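Local coordinates for protein MxaA (Stigmatella aurantiaca, PDB 4W4T) that forms the terminal reductase domain of a polyketide synthase-nonribosomal peptide synthetase line, a Rossmann-fold, short-chain dehydrogenase-like unit that binds NADPH in myxalamid biosynthesis, at residues A63-E73 / R98-L108; T79-K90 / R116-I124. One frame throughout, in Å; residues are numbered along the deposited sequence.

Interaction 1. Residues A63-E73 / R98-L108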
loop_
_atom_site.group_PDB
_atom_site.type_symbol
_atom_site.label_atom_id
_atom_site.label_comp_id
_atom_site.label_asym_id
_atom_site.label_seq_id
_atom_site.Cartn_x
_atom_site.Cartn_y
_atom_site.Cartn_z
ATOM N N ALA A 63 -0.866 -12.264 22.976
ATOM C CA ALA A 63 -1.164 -11.353 24.081
ATOM C C ALA A 63 -0.904 -9.878 23.761
ATOM O O ALA A 63 -1.402 -8.997 24.476
ATOM C CB ALA A 63 -0.373 -11.755 25.327
ATOM N N THR A 64 -0.139 -9.589 22.713
ATOM C CA THR A 64 0.156 -8.196 22.384
ATOM C C THR A 64 -0.788 -7.615 21.320
ATOM O O THR A 64 -0.612 -6.475 20.892
ATOM C CB THR A 64 1.621 -8.006 21.894
ATOM O OG1 THR A 64 1.835 -8.754 20.694
ATOM C CG2 THR A 64 2.626 -8.469 22.961
ATOM N N GLY A 65 -1.785 -8.394 20.904
ATOM C CA GLY A 65 -2.755 -7.916 19.925
ATOM C C GLY A 65 -4.060 -7.476 20.586
ATOM O O GLY A 65 -4.143 -7.398 21.803
ATOM N N PHE A 66 -5.081 -7.202 19.777
ATOM C CA PHE A 66 -6.333 -6.625 20.280
ATOM C C PHE A 66 -7.177 -7.682 20.991
ATOM O O PHE A 66 -7.391 -7.589 22.202
ATOM C CB PHE A 66 -7.101 -5.968 19.117
ATOM C CG PHE A 66 -8.458 -5.430 19.495
ATOM C CD1 PHE A 66 -8.600 -4.518 20.535
ATOM C CD2 PHE A 66 -9.584 -5.809 18.780
ATOM C CE1 PHE A 66 -9.855 -4.008 20.873
ATOM C CE2 PHE A 66 -10.839 -5.312 19.115
ATOM C CZ PHE A 66 -10.971 -4.413 20.163
ATOM N N LEU A 67 -7.638 -8.697 20.263
ATOM C CA LEU A 67 -8.340 -9.818 20.901
ATOM C C LEU A 67 -7.517 -10.433 22.033
ATOM O O LEU A 67 -8.046 -10.759 23.095
ATOM C CB LEU A 67 -8.686 -10.899 19.880
ATOM C CG LEU A 67 -9.401 -12.135 20.445
ATOM C CD1 LEU A 67 -10.688 -11.753 21.176
ATOM C CD2 LEU A 67 -9.694 -13.092 19.311
ATOM N N GLY A 68 -6.216 -10.583 21.794
ATOM C CA GLY A 68 -5.332 -11.197 22.777
ATOM C C GLY A 68 -5.332 -10.526 24.141
ATOM O O GLY A 68 -5.250 -11.203 25.161
ATOM N N ALA A 69 -5.412 -9.199 24.160
ATOM C CA ALA A 69 -5.472 -8.454 25.416
ATOM C C ALA A 69 -6.690 -8.863 26.247
ATOM O O ALA A 69 -6.589 -9.107 27.443
ATOM C CB ALA A 69 -5.495 -6.957 25.143
ATOM N N PHE A 70 -7.848 -8.941 25.596
ATOM C CA PHE A 70 -9.084 -9.275 26.287
ATOM C C PHE A 70 -9.099 -10.737 26.692
ATOM O O PHE A 70 -9.534 -11.082 27.787
ATOM C CB PHE A 70 -10.294 -8.921 25.404
ATOM C CG PHE A 70 -10.443 -7.450 25.181
ATOM C CD1 PHE A 70 -9.710 -6.803 24.198
ATOM C CD2 PHE A 70 -11.290 -6.702 25.984
ATOM C CE1 PHE A 70 -9.825 -5.441 24.004
ATOM C CE2 PHE A 70 -11.419 -5.340 25.801
ATOM C CZ PHE A 70 -10.694 -4.701 24.810
ATOM N N LEU A 71 -8.589 -11.598 25.815
ATOM C CA LEU A 71 -8.443 -13.009 26.135
ATOM C C LEU A 71 -7.536 -13.188 27.355
ATOM O O LEU A 71 -7.826 -13.982 28.244
ATOM C CB LEU A 71 -7.881 -13.761 24.923
ATOM C CG LEU A 71 -8.076 -15.267 24.770
ATOM C CD1 LEU A 71 -9.509 -15.678 25.095
ATOM C CD2 LEU A 71 -7.720 -15.668 23.326
ATOM N N LEU A 72 -6.446 -12.438 27.414
ATOM C CA LEU A 72 -5.555 -12.575 28.566
ATOM C C LEU A 72 -6.268 -12.157 29.850
ATOM O O LEU A 72 -6.259 -12.886 30.850
ATOM C CB LEU A 72 -4.291 -11.755 28.378
ATOM C CG LEU A 72 -3.361 -11.760 29.592
ATOM C CD1 LEU A 72 -3.072 -13.185 30.060
ATOM C CD2 LEU A 72 -2.084 -11.005 29.279
ATOM N N GLU A 73 -6.914 -10.998 29.811
ATOM C CA GLU A 73 -7.560 -10.472 31.001
ATOM C C GLU A 73 -8.698 -11.409 31.421
ATOM O O GLU A 73 -8.883 -11.700 32.614
ATOM C CB GLU A 73 -8.028 -9.036 30.741
ATOM C CG GLU A 73 -8.466 -8.262 31.981
ATOM C CD GLU A 73 -9.898 -8.556 32.359
ATOM O OE1 GLU A 73 -10.630 -9.082 31.492
ATOM O OE2 GLU A 73 -10.295 -8.260 33.512
ATOM N N ARG A 98 5.654 -5.109 27.477
ATOM C CA ARG A 98 4.845 -5.097 26.266
ATOM C C ARG A 98 3.433 -5.590 26.572
ATOM O O ARG A 98 2.453 -4.958 26.197
ATOM C CB ARG A 98 5.485 -5.956 25.171
ATOM C CG ARG A 98 6.814 -5.430 24.648
ATOM C CD ARG A 98 7.187 -6.102 23.327
ATOM N NE ARG A 98 6.249 -5.757 22.255
ATOM C CZ ARG A 98 5.869 -6.589 21.290
ATOM N NH1 ARG A 98 6.342 -7.833 21.253
ATOM N NH2 ARG A 98 5.009 -6.184 20.368
ATOM N N ILE A 99 3.332 -6.716 27.262
ATOM C CA ILE A 99 2.031 -7.263 27.606
ATOM C C ILE A 99 1.248 -6.273 28.470
ATOM O O ILE A 99 0.079 -5.975 28.186
ATOM C CB ILE A 99 2.187 -8.593 28.316
ATOM C CG1 ILE A 99 2.814 -9.601 27.351
ATOM C CG2 ILE A 99 0.852 -9.097 28.805
ATOM C CD1 ILE A 99 3.395 -10.819 28.039
ATOM N N ARG A 100 1.897 -5.723 29.495
ATOM C CA ARG A 100 1.216 -4.768 30.371
ATOM C C ARG A 100 0.728 -3.536 29.608
ATOM O O ARG A 100 -0.422 -3.115 29.768
ATOM C CB ARG A 100 2.124 -4.326 31.514
ATOM C CG ARG A 100 1.408 -3.441 32.529
ATOM C CD ARG A 100 2.361 -2.860 33.568
ATOM N NE ARG A 100 3.379 -2.026 32.942
ATOM C CZ ARG A 100 4.656 -2.373 32.807
ATOM N NH1 ARG A 100 5.092 -3.540 33.280
ATOM N NH2 ARG A 100 5.500 -1.540 32.208
ATOM N N LYS A 101 1.593 -2.963 28.777
ATOM C CA LYS A 101 1.234 -1.761 28.037
ATOM C C LYS A 101 0.061 -2.013 27.092
ATOM O O LYS A 101 -0.832 -1.158 26.947
ATOM C CB LYS A 101 2.436 -1.224 27.254
ATOM C CG LYS A 101 3.482 -0.520 28.126
ATOM C CD LYS A 101 4.602 0.097 27.290
ATOM C CE LYS A 101 5.692 0.701 28.173
ATOM N NZ LYS A 101 5.156 1.753 29.092
ATOM N N ASN A 102 0.063 -3.176 26.444
ATOM C CA ASN A 102 -1.043 -3.534 25.559
ATOM C C ASN A 102 -2.352 -3.534 26.331
ATOM O O ASN A 102 -3.337 -2.946 25.888
ATOM C CB ASN A 102 -0.817 -4.905 24.910
ATOM C CG ASN A 102 -1.849 -5.218 23.828
ATOM O OD1 ASN A 102 -2.123 -4.390 22.974
ATOM N ND2 ASN A 102 -2.413 -6.422 23.865
ATOM N N LEU A 103 -2.361 -4.172 27.497
ATOM C CA LEU A 103 -3.588 -4.243 28.276
ATOM C C LEU A 103 -3.982 -2.859 28.792
ATOM O O LEU A 103 -5.171 -2.532 28.847
ATOM C CB LEU A 103 -3.457 -5.243 29.426
ATOM C CG LEU A 103 -3.934 -6.661 29.061
ATOM C CD1 LEU A 103 -3.011 -7.313 28.035
ATOM C CD2 LEU A 103 -4.101 -7.557 30.283
ATOM N N GLU A 104 -2.988 -2.041 29.134
ATOM C CA GLU A 104 -3.245 -0.681 29.609
ATOM C C GLU A 104 -3.957 0.149 28.539
ATOM O O GLU A 104 -4.821 0.966 28.848
ATOM C CB GLU A 104 -1.934 0.000 30.038
ATOM C CG GLU A 104 -1.472 -0.367 31.445
ATOM C CD GLU A 104 -0.092 0.189 31.811
ATOM O OE1 GLU A 104 0.639 0.690 30.929
ATOM O OE2 GLU A 104 0.249 0.134 33.005
ATOM N N SER A 105 -3.614 -0.083 27.275
ATOM C CA SER A 105 -4.187 0.688 26.184
ATOM C C SER A 105 -5.685 0.426 26.008
ATOM O O SER A 105 -6.388 1.245 25.419
ATOM C CB SER A 105 -3.447 0.395 24.879
ATOM O OG SER A 105 -3.691 -0.928 24.443
ATOM N N TYR A 106 -6.169 -0.698 26.533
ATOM C CA TYR A 106 -7.590 -1.040 26.441
ATOM C C TYR A 106 -8.266 -0.993 27.800
ATOM O O TYR A 106 -9.346 -1.550 27.984
ATOM C CB TYR A 106 -7.769 -2.422 25.805
ATOM C CG TYR A 106 -7.121 -2.501 24.448
ATOM C CD1 TYR A 106 -7.525 -1.656 23.417
ATOM C CD2 TYR A 106 -6.091 -3.396 24.197
ATOM C CE1 TYR A 106 -6.924 -1.705 22.173
ATOM C CE2 TYR A 106 -5.489 -3.457 22.957
ATOM C CZ TYR A 106 -5.905 -2.611 21.947
ATOM O OH TYR A 106 -5.302 -2.670 20.709
ATOM N N SER A 107 -7.616 -0.324 28.749
ATOM C CA SER A 107 -8.119 -0.200 30.115
ATOM C C SER A 107 -8.405 -1.543 30.766
ATOM O O SER A 107 -9.363 -1.673 31.525
ATOM C CB SER A 107 -9.382 0.667 30.135
ATOM O OG SER A 107 -9.090 1.950 29.626
ATOM N N LEU A 108 -7.560 -2.534 30.478
ATOM C CA LEU A 108 -7.715 -3.864 31.044
ATOM C C LEU A 108 -6.717 -4.159 32.158
ATOM O O LEU A 108 -6.854 -5.163 32.856
ATOM C CB LEU A 108 -7.561 -4.928 29.961
ATOM C CG LEU A 108 -8.633 -4.972 28.873
ATOM C CD1 LEU A 108 -8.130 -5.798 27.698
ATOM C CD2 LEU A 108 -9.923 -5.558 29.432
#
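With chi1 of Asn102 at -172°, its CG lies opposite the backbone N and the amide reaches from helix 92-105 to the nucleotide-binding loop 63-65 of the Rossmann fold; the Tyr106 torsion turns its ring face to the edge of Phe66. Asn102 ND2 donates to Gly65 O at 2.9 Å, nearly straight at 170° and in the amide plane, and to Ala63 O at 2.8 Å, more bent and tilted from that plane. Gly65 O also accepts from Ala69 N, on the opposite face of its carbonyl plane, joining the loop to the first turn of helix 66-78. Thr64, Gly65, Phe66, Leu67 and Arg98 bind NADPH; the two Asn102 bonds hold the carbonyls on either side of Thr64, consistent with a second-shell role. The axes of 66-73 and 98-105 cross at -96°, with Ala69 CB set among Asn102, Leu103, Tyr106 and Leu108. Phe66 and Tyr106 form a T-shaped pair, centroids 5.2 Å apart, and Trp256 meets the Phe66 ring. On the side toward the sheet, Leu72 CD2 packs on Ile99 CG2. In the Schellman motif ending helix 92-105, Leu108 N returns to Leu103 O, and Leu108 CD1 sits over the Phe70 ring, 3.6 Å from its centroid.

Interaction 2. Residues T79-K90 / R116-I124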
loop_
_atom_site.group_PDB
_atom_site.type_symbol
_atom_site.label_atom_id
_atom_site.label_comp_id
_atom_site.label_asym_id
_atom_site.label_seq_id
_atom_site.Cartn_x
_atom_site.Cartn_y
_atom_site.Cartn_z
ATOM N N THR A 79 -9.828 -18.399 35.342
ATOM C CA THR A 79 -9.000 -19.533 35.719
ATOM C C THR A 79 -8.080 -19.113 36.852
ATOM O O THR A 79 -7.883 -17.926 37.080
ATOM C CB THR A 79 -8.126 -20.034 34.556
ATOM O OG1 THR A 79 -6.980 -19.183 34.442
ATOM C CG2 THR A 79 -8.893 -20.031 33.236
ATOM N N ASP A 80 -7.489 -20.080 37.541
ATOM C CA ASP A 80 -6.397 -19.752 38.449
ATOM C C ASP A 80 -5.090 -20.355 37.932
ATOM O O ASP A 80 -4.198 -20.691 38.707
ATOM C CB ASP A 80 -6.697 -20.229 39.872
ATOM C CG ASP A 80 -6.813 -21.736 39.978
ATOM O OD1 ASP A 80 -7.033 -22.395 38.944
ATOM O OD2 ASP A 80 -6.690 -22.264 41.103
ATOM N N ALA A 81 -4.988 -20.491 36.612
ATOM C CA ALA A 81 -3.765 -21.004 36.003
ATOM C C ALA A 81 -2.768 -19.868 35.791
ATOM O O ALA A 81 -3.158 -18.722 35.633
ATOM C CB ALA A 81 -4.073 -21.699 34.684
ATOM N N ARG A 82 -1.478 -20.182 35.811
ATOM C CA ARG A 82 -0.485 -19.200 35.405
ATOM C C ARG A 82 -0.552 -19.100 33.884
ATOM O O ARG A 82 -0.638 -20.119 33.208
ATOM C CB ARG A 82 0.915 -19.596 35.893
ATOM C CG ARG A 82 1.029 -19.552 37.423
ATOM C CD ARG A 82 2.442 -19.742 37.925
ATOM N NE ARG A 82 2.977 -21.042 37.543
ATOM C CZ ARG A 82 3.982 -21.208 36.695
ATOM N NH1 ARG A 82 4.573 -20.149 36.154
ATOM N NH2 ARG A 82 4.403 -22.430 36.399
ATOM N N ILE A 83 -0.554 -17.884 33.359
ATOM C CA ILE A 83 -0.718 -17.684 31.923
ATOM C C ILE A 83 0.612 -17.324 31.284
ATOM O O ILE A 83 1.058 -16.180 31.354
ATOM C CB ILE A 83 -1.750 -16.568 31.586
ATOM C CG1 ILE A 83 -3.022 -16.685 32.447
ATOM C CG2 ILE A 83 -2.070 -16.579 30.082
ATOM C CD1 ILE A 83 -3.808 -17.971 32.256
ATOM N N TYR A 84 1.236 -18.312 30.652
ATOM C CA TYR A 84 2.442 -18.082 29.876
ATOM C C TYR A 84 2.082 -17.364 28.584
ATOM O O TYR A 84 1.216 -17.828 27.851
ATOM C CB TYR A 84 3.148 -19.402 29.565
ATOM C CG TYR A 84 3.771 -20.064 30.775
ATOM C CD1 TYR A 84 2.989 -20.695 31.738
ATOM C CD2 TYR A 84 5.149 -20.067 30.945
ATOM C CE1 TYR A 84 3.573 -21.306 32.849
ATOM C CE2 TYR A 84 5.737 -20.672 32.047
ATOM C CZ TYR A 84 4.949 -21.287 32.992
ATOM O OH TYR A 84 5.556 -21.888 34.077
ATOM N N CYS A 85 2.751 -16.250 28.314
ATOM C CA CYS A 85 2.466 -15.445 27.133
ATOM C C CYS A 85 3.657 -15.308 26.195
ATOM O O CYS A 85 4.640 -14.665 26.524
ATOM C CB CYS A 85 1.994 -14.054 27.543
ATOM S SG CYS A 85 0.451 -14.078 28.455
ATOM N N LEU A 86 3.540 -15.883 25.008
ATOM C CA LEU A 86 4.603 -15.793 24.018
ATOM C C LEU A 86 4.728 -14.350 23.532
ATOM O O LEU A 86 3.737 -13.742 23.131
ATOM C CB LEU A 86 4.316 -16.738 22.847
ATOM C CG LEU A 86 5.451 -16.940 21.845
ATOM C CD1 LEU A 86 6.533 -17.819 22.456
ATOM C CD2 LEU A 86 4.901 -17.555 20.576
ATOM N N VAL A 87 5.935 -13.796 23.577
ATOM C CA VAL A 87 6.136 -12.403 23.217
ATOM C C VAL A 87 7.546 -12.159 22.690
ATOM O O VAL A 87 8.523 -12.651 23.259
ATOM C CB VAL A 87 5.861 -11.470 24.436
ATOM C CG1 VAL A 87 6.761 -11.856 25.627
ATOM C CG2 VAL A 87 6.045 -10.008 24.062
ATOM N N ARG A 88 7.647 -11.416 21.590
ATOM C CA ARG A 88 8.938 -10.986 21.056
ATOM C C ARG A 88 9.539 -9.894 21.923
ATOM O O ARG A 88 8.988 -8.799 22.018
ATOM C CB ARG A 88 8.803 -10.454 19.626
ATOM C CG ARG A 88 8.320 -11.461 18.604
ATOM C CD ARG A 88 8.163 -10.827 17.216
ATOM N NE ARG A 88 9.438 -10.436 16.620
ATOM C CZ ARG A 88 9.812 -9.181 16.398
ATOM N NH1 ARG A 88 9.006 -8.178 16.725
ATOM N NH2 ARG A 88 10.994 -8.925 15.847
ATOM N N SER A 89 10.675 -10.189 22.545
ATOM C CA SER A 89 11.371 -9.212 23.377
ATOM C C SER A 89 12.759 -9.747 23.718
ATOM O O SER A 89 13.000 -10.946 23.596
ATOM C CB SER A 89 10.581 -8.921 24.653
ATOM O OG SER A 89 10.357 -10.122 25.386
ATOM N N LYS A 90 13.664 -8.866 24.136
ATOM C CA LYS A 90 15.021 -9.289 24.494
ATOM C C LYS A 90 15.084 -9.912 25.891
ATOM O O LYS A 90 15.981 -10.709 26.180
ATOM C CB LYS A 90 15.993 -8.110 24.406
ATOM C CG LYS A 90 16.436 -7.778 22.986
ATOM C CD LYS A 90 17.200 -8.939 22.366
ATOM C CE LYS A 90 17.256 -8.827 20.847
ATOM N NZ LYS A 90 15.901 -8.953 20.237
ATOM N N ARG A 116 0.192 -13.458 37.634
ATOM C CA ARG A 116 -0.410 -14.528 36.842
ATOM C C ARG A 116 0.246 -14.714 35.462
ATOM O O ARG A 116 0.117 -15.776 34.851
ATOM C CB ARG A 116 -1.912 -14.260 36.654
ATOM C CG ARG A 116 -2.725 -14.159 37.949
ATOM C CD ARG A 116 -2.999 -15.513 38.562
ATOM N NE ARG A 116 -3.643 -16.422 37.618
ATOM C CZ ARG A 116 -4.940 -16.408 37.319
ATOM N NH1 ARG A 116 -5.755 -15.532 37.896
ATOM N NH2 ARG A 116 -5.426 -17.272 36.438
ATOM N N ILE A 117 0.942 -13.683 34.988
ATOM C CA ILE A 117 1.479 -13.639 33.626
ATOM C C ILE A 117 2.964 -14.028 33.599
ATOM O O ILE A 117 3.751 -13.494 34.359
ATOM C CB ILE A 117 1.328 -12.247 33.000
ATOM C CG1 ILE A 117 -0.132 -11.801 32.993
ATOM C CG2 ILE A 117 1.892 -12.239 31.592
ATOM C CD1 ILE A 117 -0.311 -10.359 32.559
ATOM N N VAL A 118 3.313 -14.962 32.727
ATOM C CA VAL A 118 4.687 -15.378 32.544
ATOM C C VAL A 118 5.116 -15.224 31.110
ATOM O O VAL A 118 4.752 -16.077 30.283
ATOM C CB VAL A 118 4.867 -16.870 32.941
ATOM C CG1 VAL A 118 6.330 -17.277 32.786
ATOM C CG2 VAL A 118 4.348 -17.130 34.309
ATOM N N PRO A 119 5.833 -14.145 30.807
ATOM C CA PRO A 119 6.218 -14.042 29.419
ATOM C C PRO A 119 7.194 -15.151 29.010
ATOM O O PRO A 119 7.997 -15.639 29.822
ATOM C CB PRO A 119 6.896 -12.700 29.320
ATOM C CG PRO A 119 6.467 -11.926 30.443
ATOM C CD PRO A 119 6.098 -12.917 31.547
ATOM N N VAL A 120 7.060 -15.587 27.764
ATOM C CA VAL A 120 7.978 -16.523 27.162
ATOM C C VAL A 120 8.528 -15.794 25.964
ATOM O O VAL A 120 7.776 -15.455 25.058
ATOM C CB VAL A 120 7.261 -17.846 26.781
ATOM C CG1 VAL A 120 8.243 -18.819 26.063
ATOM C CG2 VAL A 120 6.652 -18.508 27.999
ATOM N N ARG A 121 9.821 -15.494 25.982
ATOM C CA ARG A 121 10.446 -14.825 24.844
ATOM C C ARG A 121 10.373 -15.733 23.626
ATOM O O ARG A 121 10.768 -16.902 23.706
ATOM C CB ARG A 121 11.920 -14.492 25.100
ATOM C CG ARG A 121 12.211 -13.461 26.158
ATOM C CD ARG A 121 13.726 -13.340 26.296
ATOM N NE ARG A 121 14.336 -13.089 24.993
ATOM C CZ ARG A 121 15.616 -13.293 24.705
ATOM N NH1 ARG A 121 16.444 -13.766 25.629
ATOM N NH2 ARG A 121 16.064 -13.022 23.483
ATOM N N GLY A 122 9.910 -15.197 22.500
ATOM C CA GLY A 122 9.703 -16.019 21.330
ATOM C C GLY A 122 8.909 -15.358 20.222
ATOM O O GLY A 122 8.477 -14.203 20.322
ATOM N N ASP A 123 8.706 -16.122 19.156
ATOM C CA ASP A 123 8.251 -15.593 17.880
ATOM C C ASP A 123 7.483 -16.690 17.175
ATOM O O ASP A 123 8.045 -17.716 16.816
ATOM C CB ASP A 123 9.439 -15.137 17.034
ATOM C CG ASP A 123 9.032 -14.364 15.792
ATOM O OD1 ASP A 123 7.866 -14.465 15.347
ATOM O OD2 ASP A 123 9.905 -13.655 15.240
ATOM N N ILE A 124 6.191 -16.465 16.982
ATOM C CA ILE A 124 5.346 -17.403 16.273
ATOM C C ILE A 124 5.862 -17.769 14.865
ATOM O O ILE A 124 5.576 -18.850 14.343
ATOM C CB ILE A 124 3.917 -16.825 16.180
ATOM C CG1 ILE A 124 2.906 -17.958 16.052
ATOM C CG2 ILE A 124 3.805 -15.767 15.083
ATOM C CD1 ILE A 124 2.943 -18.897 17.230
#
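Arg116 folds back at chi2 (-77°) and again at chi3, bringing its guanidinium against the turn 79-81 that leads into strand 82-87. Arg116 NE and NH2 grip Ala81 O side-on, at 3.1 Å and 2.8 Å, with the oxygen in the guanidinium plane; NH2 also reaches Thr79 O, standing above that carbonyl's plane, while NH1 binds Cys76 O. Replacing Arg116 by an alanine removes the guanidinium and is likely to leave the carbonyls of Thr79, Ala81 and Cys76 without these donors and the turn freer to move. The two strands are parallel neighbours in a beta-alpha-beta unit, their ladder running from Ile83 N to Arg116 O through to Gly122 N to Val87 O. On one face, Val118 CB lies over the Tyr84 ring, 4.0 Å from its centroid, and Val120 CG2 meets the ring edge; Arg82 NH2 donates to Tyr84 OH at 2.6 Å. Leu86, chi1 -170°, extends CD1 to Gly122 CA and CD2 to Ile124 CD1. On the other face, Cys85 SG touches Ile117 CG2 and Val87 CG1 touches Pro119 CB. At the C-terminal ends, Arg121 NE donates to Ser89 O, and Arg88 NE pairs with Asp123 OD2 at 3.5 Å, their planes 65° apart, while Asp123 OD1 accepts from Gly125 N. Arg88 and Asp123 both bind NADPH, and their salt bridge is consistent with positioning the two side chains next to each other at the cofactor site.

In the fold
From the N terminus, strand 57-61 leads into loop 63-65 and helix 66-78, then strand 82-87, helix 92-105 and strand 117-121. Interaction 1 closes the loop from helix 66-78 to helix 92-105; interaction 2 closes that from strand 82-87 to strand 117-121. Their segments alternate along the chain, so the two contacts cross. Together they tie two successive crossovers of the Rossmann fold to one side of its parallel sheet: Leu72 CD1 packs on Ile83 CG2, and Ile99 CD1 on Cys85 CB. A probable hydrogen bond from Arg98 NH1 to Arg88 O joins them at the NADPH site, to which both contribute binding residues.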